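Long-range contacts in hemolytic lectin CEL-III (Cucumaria echinata, PDB 2Z48), which binds galactose and N-acetylgalactosamine on cell-surface carbohydrates in a calcium-dependent way and lyses erythrocytes, in whose membranes it oligomerizes: residues A[61-65]-A[87-91]; A[119-125]-A[141-145]; A[187-192]-A[324-328]. The contacts are given in a common frame with arbitrary orientation. Residue numbers count along the deposited sequence, not the author numbering.

Contact 1: residues A[61-65]-A[87-91]; sequences YCFTP and SQRWR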
# COMPACT_ATOMS: atom_id res chain seq x y z
N TYR A 61 3.08 9.16 -14.50
CA TYR A 61 3.96 8.75 -15.59
C TYR A 61 4.03 7.23 -15.65
O TYR A 61 3.66 6.55 -14.67
CB TYR A 61 5.37 9.31 -15.37
CG TYR A 61 5.65 10.69 -15.94
CD1 TYR A 61 6.97 11.08 -16.22
CD2 TYR A 61 4.63 11.60 -16.20
CE1 TYR A 61 7.26 12.35 -16.73
CE2 TYR A 61 4.91 12.87 -16.73
CZ TYR A 61 6.23 13.23 -16.99
OH TYR A 61 6.55 14.48 -17.50
N CYS A 62 4.51 6.71 -16.78
CA CYS A 62 4.47 5.29 -17.10
C CYS A 62 5.87 4.70 -17.29
O CYS A 62 6.76 5.34 -17.86
CB CYS A 62 3.68 5.11 -18.42
SG CYS A 62 1.85 5.23 -18.33
N PHE A 63 6.09 3.49 -16.81
CA PHE A 63 7.29 2.74 -17.19
C PHE A 63 7.33 2.62 -18.71
O PHE A 63 6.37 2.12 -19.30
CB PHE A 63 7.26 1.33 -16.59
CG PHE A 63 7.62 1.26 -15.12
CD1 PHE A 63 8.24 0.13 -14.62
CD2 PHE A 63 7.32 2.32 -14.25
CE1 PHE A 63 8.56 0.02 -13.26
CE2 PHE A 63 7.67 2.24 -12.88
CZ PHE A 63 8.29 1.09 -12.39
N THR A 64 8.43 3.04 -19.32
CA THR A 64 8.49 3.13 -20.77
C THR A 64 9.89 2.75 -21.27
O THR A 64 10.87 3.30 -20.78
CB THR A 64 8.18 4.58 -21.23
OG1 THR A 64 6.94 5.02 -20.65
CG2 THR A 64 8.12 4.67 -22.76
N PRO A 65 9.98 1.81 -22.22
CA PRO A 65 11.29 1.49 -22.82
C PRO A 65 11.73 2.60 -23.77
O PRO A 65 10.91 3.14 -24.50
CB PRO A 65 11.05 0.19 -23.60
CG PRO A 65 9.56 -0.00 -23.64
CD PRO A 65 8.87 1.02 -22.80
N SER A 87 3.75 -0.55 -26.38
CA SER A 87 5.09 -0.39 -25.79
C SER A 87 5.10 0.14 -24.34
O SER A 87 6.11 0.01 -23.64
CB SER A 87 5.95 0.51 -26.68
OG SER A 87 5.32 1.77 -26.89
N GLN A 88 3.99 0.73 -23.90
CA GLN A 88 3.82 1.19 -22.51
C GLN A 88 2.91 0.25 -21.70
O GLN A 88 2.46 0.61 -20.62
CB GLN A 88 3.26 2.60 -22.48
CG GLN A 88 4.31 3.63 -22.70
CD GLN A 88 3.77 5.02 -22.61
OE1 GLN A 88 2.61 5.28 -22.97
NE2 GLN A 88 4.60 5.94 -22.13
N ARG A 89 2.68 -0.94 -22.24
CA ARG A 89 1.83 -1.92 -21.61
C ARG A 89 2.61 -3.19 -21.32
O ARG A 89 3.51 -3.58 -22.08
CB ARG A 89 0.60 -2.20 -22.48
CG ARG A 89 -0.34 -0.98 -22.62
CD ARG A 89 -1.50 -1.30 -23.58
NE ARG A 89 -2.33 -2.39 -23.06
CZ ARG A 89 -2.96 -3.29 -23.81
NH1 ARG A 89 -2.83 -3.27 -25.13
NH2 ARG A 89 -3.69 -4.22 -23.22
N TRP A 90 2.25 -3.82 -20.21
CA TRP A 90 3.02 -4.92 -19.64
C TRP A 90 2.10 -6.03 -19.19
O TRP A 90 1.00 -5.77 -18.70
CB TRP A 90 3.84 -4.42 -18.44
CG TRP A 90 4.69 -3.20 -18.73
CD1 TRP A 90 4.31 -1.90 -18.67
CD2 TRP A 90 6.08 -3.19 -19.08
NE1 TRP A 90 5.37 -1.06 -18.95
CE2 TRP A 90 6.46 -1.83 -19.24
CE3 TRP A 90 7.04 -4.20 -19.31
CZ2 TRP A 90 7.77 -1.45 -19.59
CZ3 TRP A 90 8.34 -3.81 -19.66
CH2 TRP A 90 8.68 -2.45 -19.79
N ARG A 91 2.53 -7.27 -19.37
CA ARG A 91 1.78 -8.41 -18.85
C ARG A 91 2.65 -9.18 -17.89
O ARG A 91 3.87 -9.02 -17.88
CB ARG A 91 1.30 -9.32 -19.99
CG ARG A 91 2.40 -9.85 -20.91
CD ARG A 91 1.84 -10.78 -21.99
NE ARG A 91 2.91 -11.57 -22.61
CZ ARG A 91 3.32 -12.76 -22.18
NH1 ARG A 91 2.75 -13.34 -21.12
NH2 ARG A 91 4.31 -13.39 -22.82
O HOH W 1 3.73 1.71 -18.47

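Contact 2: residues A[119-125]-A[141-145]; sequences CLDIEGS and DQYFY. Unlike the reference sequence in segment 119-125: I122 (reference Val). With CA (calcium ion), chain J; NGA (2-acetamido-2-deoxy-beta-D-galactopyranose), chain D; NGA (2-acetamido-2-deoxy-beta-D-galactopyranose), chain H.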
# COMPACT_ATOMS: atom_id res chain seq x y z
N CYS A 119 11.48 -8.93 -21.39
CA CYS A 119 11.28 -8.89 -19.95
C CYS A 119 11.88 -7.64 -19.34
O CYS A 119 13.03 -7.27 -19.66
CB CYS A 119 11.93 -10.10 -19.29
SG CYS A 119 10.98 -11.62 -19.23
N LEU A 120 11.16 -7.02 -18.41
CA LEU A 120 11.76 -6.07 -17.50
C LEU A 120 12.97 -6.75 -16.84
O LEU A 120 12.89 -7.87 -16.37
CB LEU A 120 10.77 -5.64 -16.43
CG LEU A 120 11.16 -4.43 -15.59
CD1 LEU A 120 11.17 -3.12 -16.40
CD2 LEU A 120 10.21 -4.33 -14.38
N ASP A 121 14.10 -6.05 -16.84
CA ASP A 121 15.36 -6.69 -16.54
C ASP A 121 16.27 -5.79 -15.72
O ASP A 121 16.20 -4.57 -15.81
CB ASP A 121 16.04 -7.06 -17.87
CG ASP A 121 17.46 -7.55 -17.69
OD1 ASP A 121 17.65 -8.67 -17.15
OD2 ASP A 121 18.37 -6.82 -18.10
N ILE A 122 17.07 -6.41 -14.86
CA ILE A 122 18.14 -5.70 -14.16
C ILE A 122 19.47 -6.12 -14.83
O ILE A 122 19.68 -7.30 -15.14
CB ILE A 122 18.15 -6.01 -12.62
CG1 ILE A 122 16.74 -5.82 -12.04
CG2 ILE A 122 19.13 -5.12 -11.87
CD1 ILE A 122 16.59 -6.31 -10.62
N GLU A 123 20.34 -5.15 -15.07
CA GLU A 123 21.66 -5.43 -15.68
C GLU A 123 22.40 -6.49 -14.88
O GLU A 123 22.35 -6.49 -13.64
CB GLU A 123 22.50 -4.17 -15.80
CG GLU A 123 22.76 -3.46 -14.47
CD GLU A 123 23.95 -2.52 -14.53
OE1 GLU A 123 24.97 -2.93 -15.14
OE2 GLU A 123 23.86 -1.40 -13.98
N GLY A 124 23.06 -7.41 -15.58
CA GLY A 124 23.76 -8.51 -14.93
C GLY A 124 22.81 -9.53 -14.34
O GLY A 124 21.70 -9.71 -14.85
N SER A 125 23.24 -10.20 -13.28
CA SER A 125 22.48 -11.29 -12.70
C SER A 125 22.29 -11.16 -11.18
O SER A 125 21.67 -12.01 -10.56
CB SER A 125 23.18 -12.63 -13.03
OG SER A 125 24.42 -12.75 -12.31
N ASP A 141 16.60 -12.43 -11.41
CA ASP A 141 16.53 -10.97 -11.46
C ASP A 141 15.54 -10.43 -12.51
O ASP A 141 15.39 -9.20 -12.62
CB ASP A 141 17.93 -10.34 -11.65
CG ASP A 141 18.51 -10.67 -12.98
OD1 ASP A 141 18.59 -11.88 -13.28
OD2 ASP A 141 18.85 -9.74 -13.74
N GLN A 142 14.88 -11.32 -13.26
CA GLN A 142 13.79 -10.93 -14.16
C GLN A 142 12.42 -11.18 -13.54
O GLN A 142 11.39 -11.05 -14.21
CB GLN A 142 13.93 -11.58 -15.53
CG GLN A 142 15.03 -10.87 -16.38
CD GLN A 142 15.11 -11.40 -17.80
OE1 GLN A 142 14.38 -12.31 -18.19
NE2 GLN A 142 16.01 -10.80 -18.60
N TYR A 143 12.41 -11.49 -12.24
CA TYR A 143 11.15 -11.68 -11.50
C TYR A 143 10.96 -10.55 -10.48
O TYR A 143 11.91 -10.20 -9.78
CB TYR A 143 11.13 -13.05 -10.82
CG TYR A 143 10.96 -14.22 -11.77
CD1 TYR A 143 12.03 -14.69 -12.53
CD2 TYR A 143 9.72 -14.87 -11.90
CE1 TYR A 143 11.87 -15.79 -13.40
CE2 TYR A 143 9.55 -15.96 -12.76
CZ TYR A 143 10.62 -16.42 -13.50
OH TYR A 143 10.45 -17.50 -14.34
N PHE A 144 9.74 -10.00 -10.40
CA PHE A 144 9.45 -8.83 -9.57
C PHE A 144 8.18 -9.08 -8.78
O PHE A 144 7.26 -9.68 -9.31
CB PHE A 144 9.25 -7.58 -10.43
CG PHE A 144 10.49 -7.22 -11.24
CD1 PHE A 144 10.71 -7.83 -12.48
CD2 PHE A 144 11.43 -6.34 -10.74
CE1 PHE A 144 11.86 -7.52 -13.24
CE2 PHE A 144 12.58 -6.02 -11.48
CZ PHE A 144 12.78 -6.62 -12.73
N TYR A 145 8.15 -8.61 -7.53
CA TYR A 145 6.92 -8.70 -6.72
C TYR A 145 6.53 -7.34 -6.15
O TYR A 145 7.39 -6.49 -5.90
CB TYR A 145 7.06 -9.76 -5.60
CG TYR A 145 8.08 -9.46 -4.50
CD1 TYR A 145 7.66 -9.04 -3.23
CD2 TYR A 145 9.46 -9.64 -4.71
CE1 TYR A 145 8.57 -8.78 -2.22
CE2 TYR A 145 10.39 -9.39 -3.68
CZ TYR A 145 9.92 -8.95 -2.44
OH TYR A 145 10.79 -8.70 -1.42
CA CA J . 19.58 -9.47 -15.96
C1 NGA D . 23.70 -9.51 -19.10
C2 NGA D . 22.76 -10.30 -18.19
C3 NGA D . 21.33 -10.22 -18.75
C4 NGA D . 20.89 -8.77 -18.98
C5 NGA D . 21.95 -8.04 -19.82
C6 NGA D . 21.59 -6.57 -20.04
C7 NGA D . 23.83 -12.28 -17.23
C8 NGA D . 24.16 -13.73 -17.43
N2 NGA D . 23.16 -11.71 -18.24
O1 NGA D . 25.02 -9.48 -18.56
O3 NGA D . 20.42 -10.82 -17.82
O4 NGA D . 20.74 -8.05 -17.75
O5 NGA D . 23.21 -8.16 -19.16
O6 NGA D . 22.68 -5.98 -20.77
O7 NGA D . 24.18 -11.65 -16.23
C1 NGA H . 2.04 -9.40 -6.40
C2 NGA H . 1.84 -9.79 -7.88
C3 NGA H . 0.34 -9.87 -8.18
C4 NGA H . -0.37 -10.82 -7.21
C5 NGA H . -0.08 -10.36 -5.77
C6 NGA H . -0.74 -11.22 -4.70
C7 NGA H . 1.99 -7.58 -9.10
C8 NGA H . 2.85 -6.81 -10.08
N2 NGA H . 2.45 -8.80 -8.80
O1 NGA H . 3.43 -9.41 -6.08
O3 NGA H . 0.15 -10.29 -9.54
O4 NGA H . 0.08 -12.17 -7.39
O5 NGA H . 1.34 -10.30 -5.51
O6 NGA H . -0.54 -10.49 -3.48
O7 NGA H . 0.95 -7.10 -8.63
O HOH W 2 10.51 -9.62 -16.08
O HOH W 3 20.60 -8.36 -12.18
O HOH W 4 19.73 -13.59 -11.38
O HOH W 5 18.33 -11.56 -15.97

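Contact 3: residues A[187-192]-A[324-328]; sequences LDQWFR and VEVSS. With CA (calcium ion), chain K.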
# COMPACT_ATOMS: atom_id res chain seq x y z
N LEU A 187 -0.35 13.03 14.31
CA LEU A 187 -0.19 11.74 13.64
C LEU A 187 1.12 11.03 13.94
O LEU A 187 1.24 9.84 13.65
CB LEU A 187 -0.29 11.90 12.12
CG LEU A 187 -1.58 11.71 11.33
CD1 LEU A 187 -2.83 11.75 12.19
CD2 LEU A 187 -1.59 12.77 10.24
N ASP A 188 2.10 11.75 14.51
CA ASP A 188 3.38 11.14 14.82
C ASP A 188 3.25 10.13 15.94
O ASP A 188 4.19 9.36 16.16
CB ASP A 188 4.47 12.17 15.15
CG ASP A 188 4.24 12.88 16.47
OD1 ASP A 188 3.09 13.20 16.81
OD2 ASP A 188 5.24 13.15 17.16
N GLN A 189 2.12 10.14 16.65
CA GLN A 189 1.91 9.16 17.73
C GLN A 189 1.12 7.93 17.27
O GLN A 189 0.94 6.98 18.05
CB GLN A 189 1.25 9.81 18.94
CG GLN A 189 2.22 10.73 19.66
CD GLN A 189 1.65 11.33 20.91
OE1 GLN A 189 0.49 11.10 21.24
NE2 GLN A 189 2.47 12.09 21.63
N TRP A 190 0.68 7.94 16.01
CA TRP A 190 -0.12 6.82 15.47
C TRP A 190 0.78 5.84 14.76
O TRP A 190 1.60 6.23 13.92
CB TRP A 190 -1.16 7.36 14.48
CG TRP A 190 -2.22 6.36 14.03
CD1 TRP A 190 -2.09 5.40 13.05
CD2 TRP A 190 -3.56 6.25 14.54
NE1 TRP A 190 -3.27 4.70 12.92
CE2 TRP A 190 -4.19 5.20 13.81
CE3 TRP A 190 -4.29 6.91 15.54
CZ2 TRP A 190 -5.51 4.81 14.05
CZ3 TRP A 190 -5.60 6.53 15.77
CH2 TRP A 190 -6.20 5.49 15.03
N PHE A 191 0.63 4.56 15.08
CA PHE A 191 1.42 3.51 14.46
C PHE A 191 0.50 2.42 13.92
O PHE A 191 -0.63 2.24 14.41
CB PHE A 191 2.37 2.87 15.47
CG PHE A 191 3.41 3.82 16.00
CD1 PHE A 191 3.15 4.62 17.12
CD2 PHE A 191 4.66 3.89 15.40
CE1 PHE A 191 4.11 5.49 17.62
CE2 PHE A 191 5.63 4.78 15.89
CZ PHE A 191 5.34 5.57 17.01
N ARG A 192 1.01 1.69 12.93
CA ARG A 192 0.30 0.53 12.33
C ARG A 192 1.26 -0.65 12.37
O ARG A 192 2.43 -0.53 11.96
CB ARG A 192 -0.13 0.82 10.88
CG ARG A 192 -1.20 1.91 10.76
CD ARG A 192 -1.59 2.19 9.31
NE ARG A 192 -2.24 3.50 9.29
CZ ARG A 192 -2.55 4.18 8.20
NH1 ARG A 192 -2.30 3.67 7.00
NH2 ARG A 192 -3.13 5.37 8.32
N VAL A 324 -6.78 8.99 9.31
CA VAL A 324 -5.88 7.89 9.76
C VAL A 324 -6.66 6.71 10.33
O VAL A 324 -6.27 5.55 10.13
CB VAL A 324 -4.76 8.36 10.76
CG1 VAL A 324 -5.30 8.51 12.17
CG2 VAL A 324 -3.58 7.40 10.72
N GLU A 325 -7.76 7.02 11.03
CA GLU A 325 -8.67 6.01 11.59
C GLU A 325 -9.25 5.20 10.44
O GLU A 325 -9.25 3.97 10.48
CB GLU A 325 -9.87 6.61 12.33
CG GLU A 325 -9.64 7.37 13.63
CD GLU A 325 -9.30 6.53 14.84
OE1 GLU A 325 -8.85 7.15 15.82
OE2 GLU A 325 -9.45 5.29 14.83
N VAL A 326 -9.72 5.91 9.41
CA VAL A 326 -10.35 5.25 8.27
C VAL A 326 -9.34 4.41 7.48
O VAL A 326 -9.64 3.27 7.16
CB VAL A 326 -11.10 6.25 7.37
CG1 VAL A 326 -11.60 5.55 6.08
CG2 VAL A 326 -12.28 6.83 8.14
N SER A 327 -8.16 4.96 7.21
CA SER A 327 -7.13 4.21 6.48
C SER A 327 -6.80 2.89 7.19
O SER A 327 -6.76 1.80 6.58
CB SER A 327 -5.85 5.04 6.37
OG SER A 327 -4.97 4.46 5.42
N SER A 328 -6.57 3.00 8.49
CA SER A 328 -6.21 1.83 9.32
C SER A 328 -7.35 0.84 9.40
O SER A 328 -7.13 -0.39 9.44
CB SER A 328 -5.89 2.31 10.73
OG SER A 328 -4.86 3.28 10.68
CA CA K . 5.79 14.20 19.14
O HOH W 6 3.31 14.30 19.13

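Contact 1: residues A[61-65]-A[87-91]
This is a packing contact inside one repeat of a ricin-type beta-trefoil, where the QxW motif, here Q88, R89 and W90, closes against strand 61-65 of the same repeat. The touching parts run 115° apart, so no backbone pairing forms, and side chains reaching to carbonyls and to one another join them, burying 307 Å². Q88 and W90, the two ends of the motif, reach across, while R89 between them points its CA-to-CB bond away. The amide end of Q88 approaches strand 61-65 and donates a hydrogen bond from NE2 to OG1 of T64 at 2.9 Å; that hydroxyl in turn donates to the carbonyl O of C62 at 2.8 Å. An amide suits this buried place because it donates and accepts at once: NE2 also bonds to P77 O and OE1 accepts from T79 N, tying in the chain beside C78, the disulfide partner of C62. W90 brings a large apolar surface into the core. Its CZ2 lies 4.1 Å from CB of F63 and 4.2 Å from CD of P65, and its other neighbours include I54 and I111. Proline suits its place by giving carbon surface to the indole and having no N-H to satisfy; its CD also packs closely, 3.1 Å from O of S87. The indole NE1 meets the O of F63 at the ring edge, near its plane, in a weak hydrogen bond of 3.4 Å. A water completes the join, donating to F63 O at 2.8 Å and to Q88 O at 2.7 Å and accepting from W90 NE1 at 3.3 Å.

Contact 2: residues A[119-125]-A[141-145]
A calcium-dependent galactose-binding site is built where strand 119-122 and its following turn meet residues 141-145. The calcium is held by D121 OD1 (2.4 Å), I122 O (2.3 Å), G124 O (2.4 Å) and D141 OD2 (2.4 Å). Water 5 and two hydroxyls of the chain D GalNAc complete the shell, the calcium lying 2.5 Å from its O3 and 2.6 Å from its O4. Aspartates suit it by supplying negative charge; G124 adopts phi 72° and psi -151°, a conformation few residues but glycine take up readily. D121 OD2 also lies 2.7 Å from O4 of the chain D GalNAc. Q142 NE2 donates to D121 OD1 at 3.1 Å, so the carboxylate that binds calcium also accepts a hydrogen bond, and Q142 OE1 accepts from Q137 N. Behind the site, F144 fills the core: L120 CD2 makes a CH-pi contact 3.8 Å from its ring centroid, and I122 CG1 lies 4.1 Å from F144 CZ. Sugar hydroxyls coordinating calcium recall C-type lectins, here set in a ricin-type beta-trefoil whose QxW motif appears as Q142-Y143-F144, with phenylalanine in the tryptophan place.

Contact 3: residues A[187-192]-A[324-328]
W190 lays one face of its indole against V324: CG2 of the valine stands 3.5 Å from the centroid of the five-membered ring, 15° off its normal, a CH-pi contact. A beta-branched valine suits this place, since its other methyl, CG1, meets CD1 of L187 at 4.1 Å. At the ring edge, NE1 of W190 donates a hydrogen bond to OG of S328 (3.1 Å), and that hydroxyl donates to O of V324 one helical turn earlier (2.7 Å). Serine thus accepts from the indole while its own proton stays on the helix backbone. R192 reaches obliquely to the same helix, its NE 3.0 Å from S328 OG and its NH2 3.2 Å from V324 CG2. D188, on the 3-10 segment, instead binds calcium through OD2 at 2.3 Å, so the lectin site lies next to this interface along the chain. The contact joins a beta-trefoil to helix 320-332, within the region that self-associates into oligomers. Strand 152-155 adds Y155 beside W190 and E152 beside R192, while helix 343-355 packs alongside helix 320-332, where S350 both touches R192 and hydrogen-bonds to S327.

Along the chain the three contacts come in series, each closing before the next opens. Contacts 1 and 2 have centres about 15 Å apart and touch, W90 CH2 lying 4.3 Å from L120 CD1; both reach the six-stranded antiparallel sheet through strands 90-99 and 143-146, so two repeats of the first beta-trefoil share a core. Contact 3 lies across the centre of the chain, its centre about 34 Å from that of contact 1 and 35 Å from that of contact 2. Contacts 1 and 2 build the first trefoil, and contact 3 joins the second to the region with a strong tendency to self-associate, consistent with a toxin that combines carbohydrate recognition with oligomerization.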